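Local coordinates for regulatory protein RecX (Lactobacillus salivarius, PDB 3E3V), which probably modulates RecA recombinase activity and is represented here by a fragment spanning its three three-helix domains, at residues 28-38 with 59-70. Numbering follows the deposited sequence.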
ATOM      1  N   LEU A  28       2.676   8.483 -16.881  1.00 41.50           N
ATOM      2  CA  LEU A  28       3.620   7.548 -16.272  1.00 39.88           C
ATOM      3  C   LEU A  28       5.042   8.089 -16.058  1.00 41.69           C
ATOM      4  O   LEU A  28       5.739   7.636 -15.146  1.00 40.97           O
ATOM      5  CB  LEU A  28       3.717   6.272 -17.115  1.00 34.83           C
ATOM      6  CG  LEU A  28       2.512   5.342 -17.242  1.00 31.64           C
ATOM      7  CD1 LEU A  28       2.766   4.365 -18.374  1.00 30.59           C
ATOM      8  CD2 LEU A  28       2.278   4.590 -15.938  1.00 30.33           C
ATOM      9  N   SER A  29       5.483   9.026 -16.903  1.00 43.18           N
ATOM     10  CA  SER A  29       6.834   9.589 -16.786  1.00 45.76           C
ATOM     11  C   SER A  29       7.061  10.168 -15.393  1.00 47.19           C
ATOM     12  O   SER A  29       8.153  10.066 -14.825  1.00 46.85           O
ATOM     13  CB  SER A  29       7.073  10.676 -17.844  1.00 44.37           C
ATOM     14  OG  SER A  29       6.180  11.765 -17.686  1.00 45.83           O
ATOM     15  N   TYR A  30       6.013  10.764 -14.839  1.00 49.15           N
ATOM     16  CA  TYR A  30       6.099  11.334 -13.511  1.00 50.53           C
ATOM     17  C   TYR A  30       6.064  10.201 -12.486  1.00 51.52           C
ATOM     18  O   TYR A  30       7.102   9.638 -12.131  1.00 52.99           O
ATOM     19  CB  TYR A  30       4.941  12.299 -13.287  1.00 50.83           C
ATOM     20  N   GLN A  31       4.863   9.849 -12.038  1.00 51.79           N
ATOM     21  CA  GLN A  31       4.681   8.801 -11.036  1.00 50.46           C
ATOM     22  C   GLN A  31       4.464   7.401 -11.601  1.00 48.88           C
ATOM     23  O   GLN A  31       4.352   7.204 -12.810  1.00 49.68           O
ATOM     24  CB  GLN A  31       3.498   9.163 -10.129  1.00 50.96           C
ATOM     25  CG  GLN A  31       3.785  10.298  -9.151  1.00 52.58           C
ATOM     26  CD  GLN A  31       2.545  10.768  -8.406  1.00 52.71           C
ATOM     27  OE1 GLN A  31       1.722  11.508  -8.945  1.00 52.57           O
ATOM     28  NE2 GLN A  31       2.405  10.328  -7.163  1.00 54.00           N
ATOM     29  N   LEU A  32       4.411   6.433 -10.696  1.00 45.51           N
ATOM     30  CA  LEU A  32       4.175   5.043 -11.049  1.00 41.69           C
ATOM     31  C   LEU A  32       2.645   4.921 -10.989  1.00 39.22           C
ATOM     32  O   LEU A  32       2.012   5.585 -10.171  1.00 39.53           O
ATOM     33  CB  LEU A  32       4.847   4.127 -10.014  1.00 39.39           C
ATOM     34  CG  LEU A  32       5.425   2.782 -10.474  1.00 38.71           C
ATOM     35  CD1 LEU A  32       6.561   3.009 -11.465  1.00 35.15           C
ATOM     36  CD2 LEU A  32       5.946   2.012  -9.255  1.00 37.00           C
ATOM     37  N   ARG A  33       2.047   4.104 -11.855  1.00 36.36           N
ATOM     38  CA  ARG A  33       0.588   3.961 -11.868  1.00 32.95           C
ATOM     39  C   ARG A  33       0.146   2.508 -12.006  1.00 31.59           C
ATOM     40  O   ARG A  33       0.797   1.720 -12.697  1.00 28.56           O
ATOM     41  CB  ARG A  33      -0.011   4.769 -13.029  1.00 34.08           C
ATOM     42  CG  ARG A  33       0.304   6.251 -13.016  1.00 37.20           C
ATOM     43  CD  ARG A  33      -0.341   6.942 -11.823  1.00 41.69           C
ATOM     44  NE  ARG A  33      -0.086   8.378 -11.804  1.00 46.19           N
ATOM     45  CZ  ARG A  33      -0.292   9.157 -10.745  1.00 49.16           C
ATOM     46  NH1 ARG A  33      -0.755   8.639  -9.612  1.00 50.41           N
ATOM     47  NH2 ARG A  33      -0.030  10.457 -10.813  1.00 48.65           N
ATOM     48  N   THR A  34      -0.961   2.152 -11.350  1.00 30.53           N
ATOM     49  CA  THR A  34      -1.474   0.790 -11.430  1.00 30.28           C
ATOM     50  C   THR A  34      -2.095   0.675 -12.802  1.00 29.12           C
ATOM     51  O   THR A  34      -2.338   1.686 -13.457  1.00 30.46           O
ATOM     52  CB  THR A  34      -2.605   0.484 -10.401  1.00 29.74           C
ATOM     53  OG1 THR A  34      -3.778   1.221 -10.755  1.00 31.17           O
ATOM     54  CG2 THR A  34      -2.185   0.844  -8.981  1.00 27.00           C
ATOM     55  N   ARG A  35      -2.352  -0.553 -13.235  1.00 29.56           N
ATOM     56  CA  ARG A  35      -2.973  -0.778 -14.531  1.00 31.97           C
ATOM     57  C   ARG A  35      -4.308  -0.041 -14.593  1.00 33.94           C
ATOM     58  O   ARG A  35      -4.582   0.688 -15.544  1.00 31.74           O
ATOM     59  CB  ARG A  35      -3.201  -2.275 -14.757  1.00 32.86           C
ATOM     60  CG  ARG A  35      -4.040  -2.591 -15.989  1.00 36.62           C
ATOM     61  CD  ARG A  35      -4.151  -4.090 -16.237  1.00 38.38           C
ATOM     62  NE  ARG A  35      -5.028  -4.377 -17.368  1.00 44.28           N
ATOM     63  CZ  ARG A  35      -5.100  -5.549 -17.991  1.00 45.84           C
ATOM     64  NH1 ARG A  35      -4.341  -6.566 -17.600  1.00 49.06           N
ATOM     65  NH2 ARG A  35      -5.940  -5.709 -19.003  1.00 48.76           N
ATOM     66  N   LYS A  36      -5.125  -0.218 -13.558  1.00 36.88           N
ATOM     67  CA  LYS A  36      -6.439   0.417 -13.509  1.00 38.34           C
ATOM     68  C   LYS A  36      -6.379   1.948 -13.537  1.00 38.96           C
ATOM     69  O   LYS A  36      -7.255   2.593 -14.121  1.00 39.91           O
ATOM     70  CB  LYS A  36      -7.210  -0.060 -12.272  1.00 41.02           C
ATOM     71  CG  LYS A  36      -8.720   0.063 -12.421  1.00 41.82           C
ATOM     72  CD  LYS A  36      -9.430  -0.022 -11.085  1.00 45.03           C
ATOM     73  CE  LYS A  36     -10.923   0.220 -11.243  1.00 44.14           C
ATOM     74  NZ  LYS A  36     -11.602   0.298  -9.917  1.00 47.08           N
ATOM     75  N   GLU A  37      -5.363   2.538 -12.910  1.00 39.38           N
ATOM     76  CA  GLU A  37      -5.222   3.996 -12.917  1.00 40.00           C
ATOM     77  C   GLU A  37      -5.070   4.512 -14.344  1.00 41.30           C
ATOM     78  O   GLU A  37      -5.583   5.578 -14.694  1.00 42.67           O
ATOM     79  CB  GLU A  37      -4.002   4.439 -12.102  1.00 41.13           C
ATOM     80  CG  GLU A  37      -4.236   4.581 -10.608  1.00 40.03           C
ATOM     81  CD  GLU A  37      -3.013   5.114  -9.894  1.00 40.37           C
ATOM     82  OE1 GLU A  37      -1.961   4.444  -9.939  1.00 38.41           O
ATOM     83  OE2 GLU A  37      -3.092   6.208  -9.295  1.00 41.28           O
ATOM     84  N   VAL A  38      -4.337   3.763 -15.165  1.00 40.19           N
ATOM     85  CA  VAL A  38      -4.130   4.138 -16.557  1.00 39.39           C
ATOM     86  C   VAL A  38      -5.348   3.677 -17.348  1.00 40.66           C
ATOM     87  O   VAL A  38      -5.855   4.392 -18.202  1.00 41.48           O
ATOM     88  CB  VAL A  38      -2.866   3.458 -17.149  1.00 37.55           C
ATOM     89  CG1 VAL A  38      -2.650   3.913 -18.586  1.00 36.49           C
ATOM     90  CG2 VAL A  38      -1.650   3.796 -16.314  1.00 34.61           C
ATOM     91  N   LEU A  59       1.732  -1.437 -23.180  1.00 21.86           N
ATOM     92  CA  LEU A  59       2.435  -0.844 -22.047  1.00 20.93           C
ATOM     93  C   LEU A  59       2.917  -1.919 -21.076  1.00 22.67           C
ATOM     94  O   LEU A  59       3.999  -1.808 -20.501  1.00 22.26           O
ATOM     95  CB  LEU A  59       1.532   0.145 -21.314  1.00 22.89           C
ATOM     96  CG  LEU A  59       1.106   1.371 -22.120  1.00 22.86           C
ATOM     97  CD1 LEU A  59       0.218   2.274 -21.255  1.00 24.28           C
ATOM     98  CD2 LEU A  59       2.331   2.127 -22.590  1.00 22.66           C
ATOM     99  N   ILE A  60       2.115  -2.962 -20.885  1.00 23.46           N
ATOM    100  CA  ILE A  60       2.513  -4.043 -19.989  1.00 25.07           C
ATOM    101  C   ILE A  60       3.712  -4.761 -20.594  1.00 25.58           C
ATOM    102  O   ILE A  60       4.661  -5.115 -19.896  1.00 25.95           O
ATOM    103  CB  ILE A  60       1.375  -5.057 -19.797  1.00 26.74           C
ATOM    104  CG1 ILE A  60       0.215  -4.400 -19.041  1.00 26.73           C
ATOM    105  CG2 ILE A  60       1.902  -6.294 -19.075  1.00 26.72           C
ATOM    106  CD1 ILE A  60      -1.038  -5.255 -19.004  1.00 28.38           C
ATOM    107  N   ASP A  61       3.660  -4.972 -21.905  1.00 26.70           N
ATOM    108  CA  ASP A  61       4.737  -5.650 -22.627  1.00 26.72           C
ATOM    109  C   ASP A  61       6.055  -4.881 -22.486  1.00 26.91           C
ATOM    110  O   ASP A  61       7.111  -5.479 -22.285  1.00 26.17           O
ATOM    111  CB  ASP A  61       4.365  -5.781 -24.105  1.00 27.76           C
ATOM    112  CG  ASP A  61       5.371  -6.596 -24.885  1.00 30.58           C
ATOM    113  OD1 ASP A  61       5.624  -7.748 -24.482  1.00 29.67           O
ATOM    114  OD2 ASP A  61       5.902  -6.085 -25.903  1.00 31.63           O
ATOM    115  N   LEU A  62       5.977  -3.555 -22.582  1.00 26.75           N
ATOM    116  CA  LEU A  62       7.144  -2.688 -22.453  1.00 27.00           C
ATOM    117  C   LEU A  62       7.493  -2.475 -20.980  1.00 28.41           C
ATOM    118  O   LEU A  62       8.407  -1.716 -20.643  1.00 29.77           O
ATOM    119  CB  LEU A  62       6.862  -1.342 -23.123  1.00 25.63           C
ATOM    120  CG  LEU A  62       6.589  -1.405 -24.630  1.00 26.20           C
ATOM    121  CD1 LEU A  62       6.070  -0.064 -25.140  1.00 22.31           C
ATOM    122  CD2 LEU A  62       7.885  -1.800 -25.350  1.00 24.69           C
ATOM    123  N   ASP A  63       6.753  -3.151 -20.108  1.00 29.29           N
ATOM    124  CA  ASP A  63       6.958  -3.063 -18.668  1.00 29.62           C
ATOM    125  C   ASP A  63       6.773  -1.638 -18.142  1.00 28.26           C
ATOM    126  O   ASP A  63       7.391  -1.243 -17.162  1.00 26.81           O
ATOM    127  CB  ASP A  63       8.354  -3.586 -18.303  1.00 33.16           C
ATOM    128  CG  ASP A  63       8.524  -3.829 -16.805  1.00 35.37           C
ATOM    129  OD1 ASP A  63       7.617  -4.424 -16.189  1.00 37.99           O
ATOM    130  OD2 ASP A  63       9.572  -3.441 -16.242  1.00 39.14           O
ATOM    131  N   LEU A  64       5.917  -0.870 -18.807  1.00 27.80           N
ATOM    132  CA  LEU A  64       5.631   0.493 -18.385  1.00 26.64           C
ATOM    133  C   LEU A  64       4.472   0.441 -17.379  1.00 27.24           C
ATOM    134  O   LEU A  64       4.220   1.392 -16.637  1.00 24.28           O
ATOM    135  CB  LEU A  64       5.278   1.347 -19.601  1.00 29.15           C
ATOM    136  CG  LEU A  64       6.437   1.458 -20.600  1.00 27.27           C
ATOM    137  CD1 LEU A  64       5.991   2.206 -21.843  1.00 28.76           C
ATOM    138  CD2 LEU A  64       7.604   2.161 -19.930  1.00 29.12           C
ATOM    139  N   ILE A  65       3.765  -0.687 -17.381  1.00 26.47           N
ATOM    140  CA  ILE A  65       2.688  -0.943 -16.436  1.00 25.71           C
ATOM    141  C   ILE A  65       3.091  -2.283 -15.846  1.00 27.09           C
ATOM    142  O   ILE A  65       3.343  -3.243 -16.580  1.00 27.13           O
ATOM    143  CB  ILE A  65       1.305  -1.086 -17.108  1.00 25.31           C
ATOM    144  CG1 ILE A  65       0.787   0.285 -17.538  1.00 24.66           C
ATOM    145  CG2 ILE A  65       0.317  -1.749 -16.126  1.00 25.72           C
ATOM    146  CD1 ILE A  65      -0.583   0.235 -18.181  1.00 24.49           C
ATOM    147  N   ASN A  66       3.180  -2.342 -14.525  1.00 25.58           N
ATOM    148  CA  ASN A  66       3.582  -3.570 -13.858  1.00 25.55           C
ATOM    149  C   ASN A  66       3.064  -3.511 -12.427  1.00 24.60           C
ATOM    150  O   ASN A  66       3.714  -2.950 -11.546  1.00 22.42           O
ATOM    151  CB  ASN A  66       5.109  -3.685 -13.852  1.00 26.70           C
ATOM    152  CG  ASN A  66       5.588  -5.025 -13.339  1.00 28.72           C
ATOM    153  OD1 ASN A  66       5.107  -5.525 -12.318  1.00 26.40           O
ATOM    154  ND2 ASN A  66       6.558  -5.612 -14.037  1.00 31.99           N
ATOM    155  N   ASP A  67       1.895  -4.100 -12.205  1.00 24.28           N
ATOM    156  CA  ASP A  67       1.282  -4.082 -10.892  1.00 25.78           C
ATOM    157  C   ASP A  67       2.086  -4.748  -9.774  1.00 26.88           C
ATOM    158  O   ASP A  67       2.042  -4.292  -8.628  1.00 26.94           O
ATOM    159  CB  ASP A  67      -0.139  -4.655 -10.981  1.00 24.99           C
ATOM    160  CG  ASP A  67      -1.137  -3.646 -11.550  1.00 26.33           C
ATOM    161  OD1 ASP A  67      -0.733  -2.494 -11.848  1.00 26.42           O
ATOM    162  OD2 ASP A  67      -2.331  -3.993 -11.696  1.00 27.90           O
ATOM    163  N   LYS A  68       2.827  -5.810 -10.079  1.00 28.04           N
ATOM    164  CA  LYS A  68       3.637  -6.463  -9.044  1.00 27.75           C
ATOM    165  C   LYS A  68       4.681  -5.469  -8.538  1.00 27.67           C
ATOM    166  O   LYS A  68       4.920  -5.351  -7.335  1.00 26.60           O
ATOM    167  CB  LYS A  68       4.329  -7.707  -9.607  1.00 30.67           C
ATOM    168  CG  LYS A  68       5.396  -8.302  -8.698  1.00 32.54           C
ATOM    169  CD  LYS A  68       6.066  -9.494  -9.377  1.00 36.15           C
ATOM    170  CE  LYS A  68       7.561  -9.564  -9.056  1.00 34.76           C
ATOM    171  NZ  LYS A  68       7.814  -9.758  -7.611  1.00 36.84           N
ATOM    172  N   ASN A  69       5.294  -4.742  -9.467  1.00 28.84           N
ATOM    173  CA  ASN A  69       6.291  -3.745  -9.104  1.00 28.54           C
ATOM    174  C   ASN A  69       5.631  -2.548  -8.402  1.00 27.05           C
ATOM    175  O   ASN A  69       6.187  -1.986  -7.465  1.00 24.89           O
ATOM    176  CB  ASN A  69       7.039  -3.268 -10.344  1.00 32.28           C
ATOM    177  CG  ASN A  69       8.037  -2.184 -10.027  1.00 36.49           C
ATOM    178  OD1 ASN A  69       8.954  -2.383  -9.227  1.00 42.29           O
ATOM    179  ND2 ASN A  69       7.867  -1.025 -10.644  1.00 41.28           N
ATOM    180  N   TYR A  70       4.451  -2.147  -8.865  1.00 25.32           N
ATOM    181  CA  TYR A  70       3.753  -1.032  -8.221  1.00 24.71           C
ATOM    182  C   TYR A  70       3.528  -1.373  -6.747  1.00 22.80           C
ATOM    183  O   TYR A  70       3.941  -0.640  -5.851  1.00 22.71           O
ATOM    184  CB  TYR A  70       2.386  -0.786  -8.863  1.00 25.11           C
ATOM    185  CG  TYR A  70       1.672   0.424  -8.273  1.00 25.09           C
ATOM    186  CD1 TYR A  70       1.857   1.699  -8.814  1.00 27.62           C
ATOM    187  CD2 TYR A  70       0.860   0.300  -7.144  1.00 26.06           C
ATOM    188  CE1 TYR A  70       1.249   2.829  -8.245  1.00 29.79           C
ATOM    189  CE2 TYR A  70       0.251   1.423  -6.566  1.00 29.46           C
ATOM    190  CZ  TYR A  70       0.449   2.679  -7.121  1.00 30.40           C
ATOM    191  OH  TYR A  70      -0.153   3.789  -6.565  1.00 32.40           O
TER
HETATM  192  O   HOH W   1       0.458   6.358  -7.858  1.00 46.89           O
HETATM  193  O   HOH W   2       1.535  -0.824 -12.708  1.00 27.57           O
HETATM  194  O   HOH W   3      -4.369  -2.261 -11.641  1.00 33.03           O
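A capping box at the start of helix 35-39 presents Thr34 and Arg35 to Asp67 and Tyr70, at the start of helix 67-81. Within the box, Thr34 OG1 accepts from Glu37 N, and Glu37 OE1 takes Thr34 N through its anti lone pair; Lys96 bonds Thr34 OG1 through its O and Glu37 OE2 through its NZ. A threonine suits this N-cap because its second branch is apolar: CG2 lies over one face of the Tyr70 ring, 3.6 Å from the centroid. With CG anti to the backbone N (chi1 -176°), that ring reaches back to Leu32, whose CB packs 4.0 Å from Tyr70 CD1; water 1 joins Tyr70 OH to Leu32 O. A leucine in place of Tyr70 would probably leave this water without its phenolic partner and Thr34 CG2 without an aromatic face. In this all-helical RecX fold the contact joins two helix starts. Asp67, short and acidic, suits its place facing the first turn of helix 35-39: its OD1 accepts from Arg35 N (2.9 Å) by the syn lone pair, while OD2 reaches Lys36 N through water 3. The branched, apolar side chains of Ile65 and Val38 meet tip to tip beside Ile56, with Ile65 CD1 4.1 Å from Val38 CB. Ile60 CD1 lies over one face of the Arg35 guanidinium, whose charge pairs with Glu39.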